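Lys-gingipain W83 (Porphyromonas gingivalis, PDB 3KM5) cleaves proteins after lysine as a secreted cysteine protease and possible virulence factor, of which this chain is the K2 adhesin domain, a calcium-binding beta jelly roll. Local coordinates at residues Ala62-Asn67 with Asn162-Asn167. Residues are numbered along the deposited sequence; the frame is centred on the assembly and turned at random.
Sequences ALNPDN and NCSDLN. With CA (calcium ion), chain C.
Two carbonyl oxygens, acceptors that could not bond to each other, are joined by one water that donates to both, 2.7 Å from Pro65 O and 2.7 Å from Cys163 O. A second water bridges the same Pro65 O to Asn162 N. Further along, the two segments meet directly at Leu63 O. Asp165 N gives this oxygen a weak, bent hydrogen bond (3.4 Å, 139°), while Ser164 CA approaches it in a CA-H...O contact. In the conformer given, one of two, Ser164 OG stands anti to its backbone N (chi1 177°), 2.9 Å from Leu63 O and 3.1 Å from Asn64 OD1; where its proton goes is unsettled, since a water also lies 2.6 Å from OG. That water donates to Asn64 OD1, and another links Asn64 ND2 to the hydroxyl, weakly on the serine side. Apolar contact is slight, Pro65 CG resting 4.2 Å from Cys163 SG. Separately, Ala62 CB touches Asp165 OD1 (3.4 Å), which forms a salt bridge with Arg126. The two segments run roughly antiparallel. Asn67 OD1 joins Asp25, Asp27, Asp29, the Gln31 carbonyl and a water at calcium; its backbone bonds His160, pairing strands 66-70 and 155-161 in the five-stranded antiparallel sheet of the cleaved-adhesin beta jelly roll.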
loop_
_atom_site.group_PDB
_atom_site.type_symbol
_atom_site.label_atom_id
_atom_site.label_comp_id
_atom_site.label_asym_id
_atom_site.label_seq_id
_atom_site.Cartn_x
_atom_site.Cartn_y
_atom_site.Cartn_z
ATOM N N ALA A 62 8.663 -15.741 4.406
ATOM C CA ALA A 62 7.211 -15.621 4.536
ATOM C C ALA A 62 6.841 -14.767 5.747
ATOM O O ALA A 62 7.488 -14.873 6.785
ATOM C CB ALA A 62 6.587 -16.994 4.674
ATOM N N LEU A 63 5.798 -13.949 5.595
ATOM C CA LEU A 63 5.321 -13.007 6.627
ATOM C C LEU A 63 3.813 -13.111 6.791
ATOM O O LEU A 63 3.125 -13.575 5.869
ATOM C CB LEU A 63 5.676 -11.568 6.244
ATOM C CG LEU A 63 7.145 -11.313 5.970
ATOM C CD1 LEU A 63 7.422 -9.937 5.334
ATOM C CD2 LEU A 63 7.974 -11.512 7.235
ATOM N N ASN A 64 3.332 -12.649 7.941
ATOM C CA ASN A 64 1.939 -12.587 8.345
ATOM C C ASN A 64 1.612 -11.131 8.743
ATOM O O ASN A 64 1.525 -10.779 9.932
ATOM C CB ASN A 64 1.671 -13.529 9.523
ATOM C CG ASN A 64 1.560 -14.979 9.103
ATOM O OD1 ASN A 64 2.546 -15.602 8.684
ATOM N ND2 ASN A 64 0.345 -15.531 9.224
ATOM N N PRO A 65 1.514 -10.257 7.729
ATOM C CA PRO A 65 1.408 -8.846 8.075
ATOM C C PRO A 65 0.100 -8.399 8.713
ATOM O O PRO A 65 -0.958 -8.995 8.513
ATOM C CB PRO A 65 1.532 -8.156 6.706
ATOM C CG PRO A 65 1.041 -9.191 5.732
ATOM C CD PRO A 65 1.619 -10.439 6.274
ATOM N N ASP A 66 0.203 -7.343 9.490
ATOM C CA ASP A 66 -0.925 -6.502 9.882
ATOM C C ASP A 66 -0.390 -5.079 9.993
ATOM O O ASP A 66 -0.076 -4.583 11.084
ATOM C CB ASP A 66 -1.599 -7.008 11.164
ATOM C CG ASP A 66 -2.893 -6.250 11.479
ATOM O OD1 ASP A 66 -3.281 -5.391 10.676
ATOM O OD2 ASP A 66 -3.484 -6.431 12.573
ATOM N N ASN A 67 -0.218 -4.478 8.822
ATOM C CA ASN A 67 0.511 -3.240 8.681
ATOM C C ASN A 67 -0.432 -2.122 8.267
ATOM O O ASN A 67 -1.163 -2.238 7.273
ATOM C CB ASN A 67 1.603 -3.358 7.598
ATOM C CG ASN A 67 2.595 -4.459 7.851
ATOM O OD1 ASN A 67 2.880 -4.794 8.992
ATOM N ND2 ASN A 67 3.201 -4.960 6.776
ATOM N N ASN A 162 -4.427 -10.176 7.032
ATOM C CA ASN A 162 -5.271 -11.336 6.700
ATOM C C ASN A 162 -4.758 -12.095 5.474
ATOM O O ASN A 162 -5.552 -12.567 4.658
ATOM C CB ASN A 162 -6.754 -10.934 6.516
ATOM C CG ASN A 162 -7.553 -11.012 7.778
ATOM O OD1 ASN A 162 -7.011 -11.101 8.892
ATOM N ND2 ASN A 162 -8.873 -10.980 7.622
ATOM N N CYS A 163 -3.432 -12.236 5.362
ATOM C CA CYS A 163 -2.792 -12.954 4.253
ATOM C C CYS A 163 -1.373 -13.326 4.686
ATOM O O CYS A 163 -0.834 -12.782 5.642
ATOM C CB CYS A 163 -2.766 -12.148 2.946
ATOM S SG CYS A 163 -1.839 -10.601 3.033
ATOM N N SER A 164 -0.791 -14.281 3.985
ATOM C CA SER A 164 0.570 -14.729 4.298
ATOM C C SER A 164 1.237 -15.359 3.081
ATOM O O SER A 164 0.591 -16.101 2.326
ATOM C CB SER A 164 0.550 -15.733 5.459
ATOM O OG SER A 164 1.854 -16.233 5.747
ATOM N N ASP A 165 2.527 -15.073 2.908
ATOM C CA ASP A 165 3.375 -15.810 1.958
ATOM C C ASP A 165 2.855 -15.711 0.531
ATOM O O ASP A 165 2.844 -16.688 -0.226
ATOM C CB ASP A 165 3.485 -17.286 2.401
ATOM C CG ASP A 165 4.707 -17.998 1.843
ATOM O OD1 ASP A 165 5.684 -17.352 1.419
ATOM O OD2 ASP A 165 4.694 -19.244 1.872
ATOM N N LEU A 166 2.423 -14.513 0.142
ATOM C CA LEU A 166 2.117 -14.239 -1.264
ATOM C C LEU A 166 3.321 -13.434 -1.761
ATOM O O LEU A 166 4.422 -13.990 -1.903
ATOM C CB LEU A 166 0.732 -13.575 -1.437
ATOM C CG LEU A 166 -0.545 -14.473 -1.420
ATOM C CD1 LEU A 166 -0.472 -15.554 -2.503
ATOM C CD2 LEU A 166 -0.832 -15.134 -0.106
ATOM N N ASN A 167 3.187 -12.117 -1.965
ATOM C CA ASN A 167 4.406 -11.322 -2.192
ATOM C C ASN A 167 4.309 -9.901 -1.640
ATOM O O ASN A 167 4.889 -9.632 -0.595
ATOM C CB ASN A 167 4.862 -11.409 -3.661
ATOM C CG ASN A 167 6.325 -11.005 -3.909
ATOM O OD1 ASN A 167 6.783 -11.036 -5.072
ATOM N ND2 ASN A 167 7.070 -10.643 -2.859
HETATM CA CA CA C . 4.508 -6.130 10.194
HETATM O O HOH W 1 4.120 -17.136 6.662
HETATM O O HOH W 2 0.834 -18.372 8.057
HETATM O O HOH W 3 -1.580 -11.603 8.006
HETATM O O HOH W 4 -3.551 -10.280 10.022
HETATM O O HOH W 5 4.485 -7.792 8.400
#